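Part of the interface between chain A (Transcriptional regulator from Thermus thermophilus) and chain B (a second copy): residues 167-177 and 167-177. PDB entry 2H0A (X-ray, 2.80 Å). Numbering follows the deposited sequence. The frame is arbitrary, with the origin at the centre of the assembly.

Chain A (167-177) GRLALRHFLEK
Chain B, residues 167-177: GRLALRHFLEK

A symmetric helix pair offers a compact lesson: residues near a two-fold axis meet their own copies, which suits apolar groups and strains charged ones. In this transcriptional regulator, a helix begun earlier in each chain runs on through residues 167-174 with phi/psi near -63/-42°; Leu A175 and Leu B175 follow at -64/-21°, Glu A176 at -89/-6° and Lys A177 at -103/-21°, with the same in chain B. An exact two-fold relates the copies. The helix axes approach to 10.5 Å, and their N-to-C directions differ by 54°. The register is set by Leu A169 and Leu B169, whose CA atoms lie 6.8 Å apart.

From Leu A171 onward the backbone amides are satisfied within the stretch: Leu A171 N donates to Gly A167 O (3.0 Å), Arg A172 N to Arg A168 O (3.2 Å), His A173 N to Leu A169 O (3.0 Å), Phe A174 N to Ala A170 O (2.8 Å) and Leu A175 N to Leu A171 O (2.9 Å). Beyond these, the bonds shorten their span, Glu A176 N reaching His A173 O (3.3 Å) and Lys A177 N reaching Phe A174 O (2.9 Å). Chain B repeats the pattern.

The centre is apolar. The CA-to-CB bonds of Leu A169 and Leu B169 point toward the opposite stretch, with chi1 -111° and chi2 -1°, both between wells, and Leu A169 CD1 lies 3.4 Å from Leu B169 CD1. Each leucine gives up more area than any other residue of its stretch, within a total of 423 Å². Arg A168 (m, t, p, chi4 -154°) lays one guanidinium face over the opposing leucine, Arg A168 NH1 standing 3.8 Å from Leu B169 CG; Arg B168 does the same to Leu A169. A flat guanidinium can cover a hydrocarbon with its face while its nitrogens bond outward, and here NE, NH1 and NH2 of Arg A168 and Arg B168 are hydrogen-bonded elsewhere in the structure.

Nearby, the symmetry exacts its price. Arg A172 and Arg B172 (chi1 -120°, chi2 m, chi3 t, chi4 179°) each have the other's NH1 over one face, the two planes being well short of parallel, with Arg A172 NH1 coming 2.8 Å from Arg B172 NH2 and 3.0 Å from Arg B172 NH1. All are donors, so no hydrogen bond forms and like charges crowd together. The nearest opposite charge across the interface is the partner's glutamate, at the edge of the guanidinium near its plane: Arg A172 NH2 is 4.1 Å from Glu B176 OE1, beyond a salt bridge. Glu B176 has chi1 34°, chi2 t and chi3 55°. Water 1 spans the gap weakly, accepting from Arg A172 NH2 (3.3 Å from its O) and donating to Glu B176 OE1 (3.3 Å from its O). Water 2 joins Arg B172 and Glu A176 likewise. No direct hydrogen bond crosses between the stretches.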

# COMPACT_ATOMS: atom_id res chain seq x y z
N GLY A 167 -6.59 7.06 -9.21
CA GLY A 167 -7.48 7.12 -10.36
C GLY A 167 -8.47 8.26 -10.24
O GLY A 167 -8.79 8.92 -11.23
N ARG A 168 -8.97 8.49 -9.03
CA ARG A 168 -9.92 9.58 -8.81
C ARG A 168 -9.20 10.91 -9.02
O ARG A 168 -9.73 11.80 -9.67
CB ARG A 168 -10.51 9.50 -7.40
CG ARG A 168 -11.37 8.27 -7.16
CD ARG A 168 -11.84 8.21 -5.71
NE ARG A 168 -12.54 9.44 -5.35
CZ ARG A 168 -12.64 9.91 -4.11
NH1 ARG A 168 -12.08 9.26 -3.10
NH2 ARG A 168 -13.28 11.06 -3.89
N LEU A 169 -8.00 11.04 -8.45
CA LEU A 169 -7.24 12.27 -8.60
C LEU A 169 -7.03 12.54 -10.10
O LEU A 169 -7.14 13.68 -10.57
CB LEU A 169 -5.88 12.14 -7.92
CG LEU A 169 -5.44 12.88 -6.64
CD1 LEU A 169 -6.51 13.81 -6.11
CD2 LEU A 169 -5.04 11.84 -5.60
N ALA A 170 -6.73 11.48 -10.85
CA ALA A 170 -6.49 11.58 -12.29
C ALA A 170 -7.69 12.01 -13.13
O ALA A 170 -7.58 12.93 -13.94
CB ALA A 170 -5.94 10.26 -12.82
N LEU A 171 -8.83 11.37 -12.96
CA LEU A 171 -10.01 11.76 -13.72
C LEU A 171 -10.30 13.24 -13.46
O LEU A 171 -10.68 13.99 -14.36
CB LEU A 171 -11.22 10.92 -13.31
CG LEU A 171 -12.54 11.31 -13.98
CD1 LEU A 171 -12.42 11.12 -15.49
CD2 LEU A 171 -13.68 10.47 -13.43
N ARG A 172 -10.11 13.66 -12.21
CA ARG A 172 -10.34 15.04 -11.82
C ARG A 172 -9.38 15.93 -12.61
O ARG A 172 -9.73 17.04 -13.02
CB ARG A 172 -10.10 15.18 -10.32
CG ARG A 172 -11.30 15.66 -9.53
CD ARG A 172 -11.56 17.14 -9.78
NE ARG A 172 -12.57 17.67 -8.85
CZ ARG A 172 -12.98 18.94 -8.84
NH1 ARG A 172 -12.48 19.82 -9.70
NH2 ARG A 172 -13.90 19.33 -7.96
N HIS A 173 -8.16 15.43 -12.81
CA HIS A 173 -7.13 16.14 -13.54
C HIS A 173 -7.51 16.27 -15.02
O HIS A 173 -7.44 17.35 -15.60
CB HIS A 173 -5.79 15.40 -13.43
CG HIS A 173 -4.69 16.04 -14.20
ND1 HIS A 173 -4.10 17.23 -13.80
CD2 HIS A 173 -4.09 15.70 -15.36
CE1 HIS A 173 -3.19 17.58 -14.69
NE2 HIS A 173 -3.16 16.67 -15.64
N PHE A 174 -7.91 15.15 -15.62
CA PHE A 174 -8.30 15.13 -17.01
C PHE A 174 -9.53 16.01 -17.29
O PHE A 174 -9.64 16.62 -18.34
CB PHE A 174 -8.63 13.71 -17.46
CG PHE A 174 -7.53 12.71 -17.18
CD1 PHE A 174 -6.20 13.03 -17.41
CD2 PHE A 174 -7.86 11.41 -16.79
CE1 PHE A 174 -5.20 12.06 -17.26
CE2 PHE A 174 -6.87 10.44 -16.64
CZ PHE A 174 -5.55 10.76 -16.88
N LEU A 175 -10.46 16.05 -16.33
CA LEU A 175 -11.67 16.83 -16.51
C LEU A 175 -11.46 18.33 -16.63
O LEU A 175 -12.33 19.03 -17.15
CB LEU A 175 -12.66 16.54 -15.38
CG LEU A 175 -13.28 15.14 -15.46
CD1 LEU A 175 -14.08 14.86 -14.21
CD2 LEU A 175 -14.15 15.02 -16.71
N GLU A 176 -10.32 18.84 -16.17
CA GLU A 176 -10.09 20.27 -16.31
C GLU A 176 -9.39 20.55 -17.64
O GLU A 176 -9.23 21.70 -18.05
CB GLU A 176 -9.30 20.83 -15.11
CG GLU A 176 -8.26 19.92 -14.49
CD GLU A 176 -7.70 20.47 -13.17
OE1 GLU A 176 -8.50 20.78 -12.25
OE2 GLU A 176 -6.45 20.60 -13.05
N LYS A 177 -9.04 19.47 -18.33
CA LYS A 177 -8.39 19.56 -19.64
C LYS A 177 -9.40 19.25 -20.76
O LYS A 177 -9.20 19.64 -21.91
CB LYS A 177 -7.23 18.57 -19.74
CG LYS A 177 -5.96 18.97 -19.00
CD LYS A 177 -4.86 17.94 -19.22
CE LYS A 177 -3.58 18.24 -18.42
NZ LYS A 177 -2.76 19.37 -18.95
N GLY B 167 -5.01 12.30 1.31
CA GLY B 167 -4.95 13.63 1.89
C GLY B 167 -5.29 14.70 0.87
O GLY B 167 -5.95 15.69 1.19
N ARG B 168 -4.82 14.52 -0.36
CA ARG B 168 -5.10 15.48 -1.41
C ARG B 168 -6.58 15.45 -1.74
O ARG B 168 -7.22 16.49 -1.87
CB ARG B 168 -4.27 15.17 -2.66
CG ARG B 168 -2.76 15.34 -2.48
CD ARG B 168 -2.01 14.91 -3.73
NE ARG B 168 -2.48 15.65 -4.89
CZ ARG B 168 -2.41 15.21 -6.14
NH1 ARG B 168 -1.87 14.03 -6.40
NH2 ARG B 168 -2.90 15.95 -7.13
N LEU B 169 -7.14 14.25 -1.87
CA LEU B 169 -8.56 14.11 -2.16
C LEU B 169 -9.36 14.83 -1.06
O LEU B 169 -10.35 15.52 -1.35
CB LEU B 169 -8.96 12.63 -2.19
CG LEU B 169 -9.37 11.84 -3.44
CD1 LEU B 169 -9.36 12.68 -4.69
CD2 LEU B 169 -8.42 10.64 -3.58
N ALA B 170 -8.92 14.67 0.19
CA ALA B 170 -9.60 15.27 1.33
C ALA B 170 -9.57 16.80 1.37
O ALA B 170 -10.60 17.44 1.55
CB ALA B 170 -9.02 14.71 2.63
N LEU B 171 -8.40 17.41 1.22
CA LEU B 171 -8.33 18.86 1.23
C LEU B 171 -9.26 19.41 0.14
O LEU B 171 -9.94 20.42 0.32
CB LEU B 171 -6.90 19.33 0.97
CG LEU B 171 -6.72 20.85 0.86
CD1 LEU B 171 -7.12 21.50 2.18
CD2 LEU B 171 -5.28 21.19 0.51
N ARG B 172 -9.28 18.73 -1.00
CA ARG B 172 -10.12 19.13 -2.12
C ARG B 172 -11.59 19.07 -1.68
O ARG B 172 -12.41 19.91 -2.06
CB ARG B 172 -9.88 18.18 -3.30
CG ARG B 172 -9.37 18.84 -4.55
CD ARG B 172 -10.47 19.65 -5.24
NE ARG B 172 -10.06 20.11 -6.56
CZ ARG B 172 -10.83 20.82 -7.38
NH1 ARG B 172 -12.07 21.16 -7.02
NH2 ARG B 172 -10.37 21.19 -8.57
N HIS B 173 -11.90 18.06 -0.86
CA HIS B 173 -13.24 17.87 -0.33
C HIS B 173 -13.61 18.99 0.63
O HIS B 173 -14.69 19.59 0.53
CB HIS B 173 -13.33 16.53 0.40
CG HIS B 173 -14.67 16.27 1.01
ND1 HIS B 173 -15.78 15.97 0.26
CD2 HIS B 173 -15.09 16.31 2.30
CE1 HIS B 173 -16.83 15.84 1.05
NE2 HIS B 173 -16.43 16.04 2.30
N PHE B 174 -12.71 19.28 1.57
CA PHE B 174 -12.94 20.33 2.54
C PHE B 174 -13.06 21.72 1.89
O PHE B 174 -13.83 22.56 2.35
CB PHE B 174 -11.79 20.38 3.55
CG PHE B 174 -11.50 19.07 4.21
CD1 PHE B 174 -12.53 18.24 4.65
CD2 PHE B 174 -10.18 18.71 4.50
CE1 PHE B 174 -12.25 17.08 5.37
CE2 PHE B 174 -9.89 17.55 5.22
CZ PHE B 174 -10.93 16.74 5.66
N LEU B 175 -12.31 21.95 0.83
CA LEU B 175 -12.33 23.24 0.16
C LEU B 175 -13.66 23.60 -0.48
O LEU B 175 -13.91 24.78 -0.73
CB LEU B 175 -11.22 23.32 -0.88
CG LEU B 175 -9.82 23.41 -0.27
CD1 LEU B 175 -8.77 23.28 -1.36
CD2 LEU B 175 -9.66 24.73 0.49
N GLU B 176 -14.51 22.62 -0.75
CA GLU B 176 -15.80 22.95 -1.33
C GLU B 176 -16.82 23.21 -0.22
O GLU B 176 -17.94 23.66 -0.46
CB GLU B 176 -16.28 21.87 -2.31
CG GLU B 176 -15.91 20.44 -1.98
CD GLU B 176 -16.22 19.47 -3.13
OE1 GLU B 176 -15.74 19.70 -4.26
OE2 GLU B 176 -16.94 18.46 -2.89
N LYS B 177 -16.38 22.97 1.02
CA LYS B 177 -17.21 23.19 2.20
C LYS B 177 -16.80 24.48 2.91
O LYS B 177 -17.57 25.06 3.67
CB LYS B 177 -17.08 22.02 3.18
CG LYS B 177 -17.83 20.76 2.79
CD LYS B 177 -17.68 19.68 3.87
CE LYS B 177 -18.33 18.34 3.49
NZ LYS B 177 -19.82 18.33 3.57
O HOH W 1 -16.84 18.27 -7.05
O HOH W 2 -7.68 22.68 -9.66